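Local coordinates for protein autotransporter adhesin/invasin TibA (PDB 4Q1Q) that mediates adhesion to and invasion of human intestinal epithelial cells and bacterial aggregation, this chain being a heptose-modified beta-helical passenger fragment, at residues 198-202 with 219-223. Numbering follows the deposited sequence.
With 289 (D-glycero-alpha-D-manno-heptopyranose), chain U; 289 (D-glycero-alpha-D-manno-heptopyranose), chain S; 289 (D-glycero-alpha-D-manno-heptopyranose), chain Q; 289 (D-glycero-alpha-D-manno-heptopyranose), chain T.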
loop_
_atom_site.group_PDB
_atom_site.type_symbol
_atom_site.label_atom_id
_atom_site.label_comp_id
_atom_site.label_asym_id
_atom_site.label_seq_id
_atom_site.Cartn_x
_atom_site.Cartn_y
_atom_site.Cartn_z
ATOM N N TYR A 198 -11.624 3.225 -5.021
ATOM C CA TYR A 198 -12.969 3.236 -4.437
ATOM C C TYR A 198 -12.981 4.027 -3.137
ATOM O O TYR A 198 -12.269 3.701 -2.194
ATOM C CB TYR A 198 -13.494 1.822 -4.143
ATOM C CG TYR A 198 -13.667 0.912 -5.336
ATOM C CD1 TYR A 198 -12.561 0.419 -6.021
ATOM C CD2 TYR A 198 -14.928 0.511 -5.772
ATOM C CE1 TYR A 198 -12.697 -0.424 -7.116
ATOM C CE2 TYR A 198 -15.077 -0.310 -6.880
ATOM C CZ TYR A 198 -13.955 -0.780 -7.546
ATOM O OH TYR A 198 -14.051 -1.573 -8.663
ATOM N N LEU A 199 -13.816 5.054 -3.060
ATOM C CA LEU A 199 -13.905 5.834 -1.835
ATOM C C LEU A 199 -15.110 5.329 -1.045
ATOM O O LEU A 199 -16.246 5.708 -1.329
ATOM C CB LEU A 199 -13.984 7.322 -2.182
ATOM C CG LEU A 199 -12.881 7.874 -3.089
ATOM C CD1 LEU A 199 -12.966 9.396 -3.165
ATOM C CD2 LEU A 199 -11.491 7.460 -2.628
ATOM N N TYR A 200 -14.857 4.425 -0.104
ATOM C CA TYR A 200 -15.910 3.806 0.692
ATOM C C TYR A 200 -16.031 4.565 1.996
ATOM O O TYR A 200 -15.770 4.041 3.074
ATOM C CB TYR A 200 -15.585 2.354 1.011
ATOM C CG TYR A 200 -15.688 1.395 -0.143
ATOM C CD1 TYR A 200 -16.694 1.502 -1.087
ATOM C CD2 TYR A 200 -14.801 0.328 -0.240
ATOM C CE1 TYR A 200 -16.793 0.590 -2.121
ATOM C CE2 TYR A 200 -14.901 -0.601 -1.256
ATOM C CZ TYR A 200 -15.906 -0.468 -2.188
ATOM O OH TYR A 200 -16.002 -1.374 -3.215
ATOM N N GLY A 201 -16.359 5.840 1.854
ATOM C CA GLY A 201 -16.300 6.743 2.975
ATOM C C GLY A 201 -15.010 7.514 3.105
ATOM O O GLY A 201 -14.961 8.412 3.939
ATOM N N GLY A 202 -13.980 7.199 2.323
ATOM C CA GLY A 202 -12.693 7.851 2.559
ATOM C C GLY A 202 -12.527 9.100 1.714
ATOM O O GLY A 202 -13.387 9.421 0.887
ATOM N N SER A 219 -20.977 6.475 -0.809
ATOM C CA SER A 219 -21.549 7.119 0.360
ATOM C C SER A 219 -20.522 7.500 1.417
ATOM O O SER A 219 -19.753 6.673 1.926
ATOM C CB SER A 219 -22.622 6.205 0.961
ATOM O OG SER A 219 -23.333 6.890 1.980
ATOM N N GLY A 220 -20.525 8.790 1.739
ATOM C CA GLY A 220 -19.602 9.324 2.727
ATOM C C GLY A 220 -18.246 9.644 2.117
ATOM O O GLY A 220 -17.418 10.245 2.788
ATOM N N GLY A 221 -17.991 9.222 0.880
ATOM C CA GLY A 221 -16.688 9.448 0.266
ATOM C C GLY A 221 -16.589 10.839 -0.298
ATOM O O GLY A 221 -17.589 11.472 -0.640
ATOM N N SER A 222 -15.363 11.335 -0.417
ATOM C CA SER A 222 -15.185 12.705 -0.892
ATOM C C SER A 222 -13.908 12.839 -1.719
ATOM O O SER A 222 -12.836 12.439 -1.268
ATOM C CB SER A 222 -15.207 13.667 0.304
ATOM O OG SER A 222 -14.722 14.956 -0.045
ATOM N N ALA A 223 -14.023 13.332 -2.947
ATOM C CA ALA A 223 -12.853 13.594 -3.790
ATOM C C ALA A 223 -12.690 15.093 -4.002
ATOM O O ALA A 223 -13.679 15.817 -4.162
ATOM C CB ALA A 223 -12.974 12.899 -5.130
HETATM O O7 289 U . -23.867 2.095 5.618
HETATM C C7 289 U . -23.714 3.084 4.600
HETATM C C6 289 U . -23.131 4.332 5.257
HETATM O O6 289 U . -21.742 4.193 5.552
HETATM C C5 289 U . -23.180 5.565 4.374
HETATM O O5 289 U . -24.010 5.303 3.241
HETATM C C1 289 U . -24.434 6.482 2.554
HETATM C C2 289 U . -25.229 7.329 3.538
HETATM O O2 289 U . -26.255 6.545 4.159
HETATM C C3 289 U . -24.169 7.855 4.500
HETATM O O3 289 U . -24.611 8.828 5.449
HETATM C C4 289 U . -23.653 6.675 5.296
HETATM O O4 289 U . -22.560 7.139 6.092
HETATM O O7 289 S . -11.821 14.246 5.938
HETATM C C7 289 S . -13.018 14.137 5.160
HETATM C C6 289 S . -13.054 15.115 3.980
HETATM O O6 289 S . -13.407 16.425 4.443
HETATM C C5 289 S . -11.762 15.106 3.154
HETATM O O5 289 S . -12.144 14.305 2.032
HETATM C C1 289 S . -11.122 14.131 1.049
HETATM C C2 289 S . -11.054 15.501 0.394
HETATM O O2 289 S . -12.357 16.041 0.131
HETATM C C3 289 S . -10.296 16.303 1.443
HETATM O O3 289 S . -9.884 17.539 0.861
HETATM C C4 289 S . -11.209 16.448 2.660
HETATM O O4 289 S . -10.422 17.103 3.654
HETATM O O7 289 Q . -17.981 8.549 10.207
HETATM C C7 289 Q . -17.986 7.124 10.053
HETATM C C6 289 Q . -19.070 6.731 9.057
HETATM O O6 289 Q . -20.064 7.754 9.038
HETATM C C5 289 Q . -18.482 6.507 7.665
HETATM O O5 289 Q . -17.816 5.249 7.809
HETATM C C1 289 Q . -17.192 4.673 6.664
HETATM C C2 289 Q . -18.307 4.406 5.666
HETATM O O2 289 Q . -19.188 3.422 6.217
HETATM C C3 289 Q . -18.984 5.737 5.328
HETATM O O3 289 Q . -20.051 5.531 4.397
HETATM C C4 289 Q . -19.535 6.448 6.560
HETATM O O4 289 Q . -20.038 7.708 6.105
HETATM O O7 289 T . -22.232 1.310 0.284
HETATM C C7 289 T . -21.253 2.008 -0.491
HETATM C C6 289 T . -20.776 1.067 -1.586
HETATM O O6 289 T . -21.642 -0.067 -1.667
HETATM C C5 289 T . -20.726 1.744 -2.947
HETATM O O5 289 T . -19.320 1.912 -3.109
HETATM C C1 289 T . -19.002 2.849 -4.116
HETATM C C2 289 T . -19.454 2.223 -5.423
HETATM O O2 289 T . -18.625 1.085 -5.671
HETATM C C3 289 T . -20.940 1.875 -5.369
HETATM O O3 289 T . -21.340 1.227 -6.587
HETATM C C4 289 T . -21.237 0.994 -4.170
HETATM O O4 289 T . -22.649 0.765 -4.189
#
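Gly202 and Ser222 join successive coils of the beta-helix through one backbone hydrogen bond, Ser222 N to Gly202 O at 3.0 Å with an angle of 158° at the hydrogen. A bent CA-H...O contact from Gly221 CA (3.4 Å) to Gly202 O supplements it. Just before this bond, Gly201 and Gly221 approach to 3.8 Å between CA atoms, where no side chain separates the two turns.

On the inner side, one methyl of Leu199, CD1, lies 4.0 Å from Ala223 CB. On the outer side, Ser219 OG is bonded covalently to C1 of the chain U heptose. A second heptose, chain Q, donates from O3 to Ser219 O (2.7 Å) and rests against Gly201 CA. Tyr200 turns its ring edge to O5 of the chain T heptose. Ser222 OG shares a 2.6 Å hydrogen bond with O2 of the chain S heptose. Farther out, Leu199 packs on Val180 and Val217, and its backbone is hydrogen-bonded to Tyr216 and Ser218.

The two glycine turns thus let the coils stack closely: Gly201 and Gly220 adopt positive phi (94° and 84°), and their lack of side chains leaves room for the chain Q heptose on this sugar-coated surface.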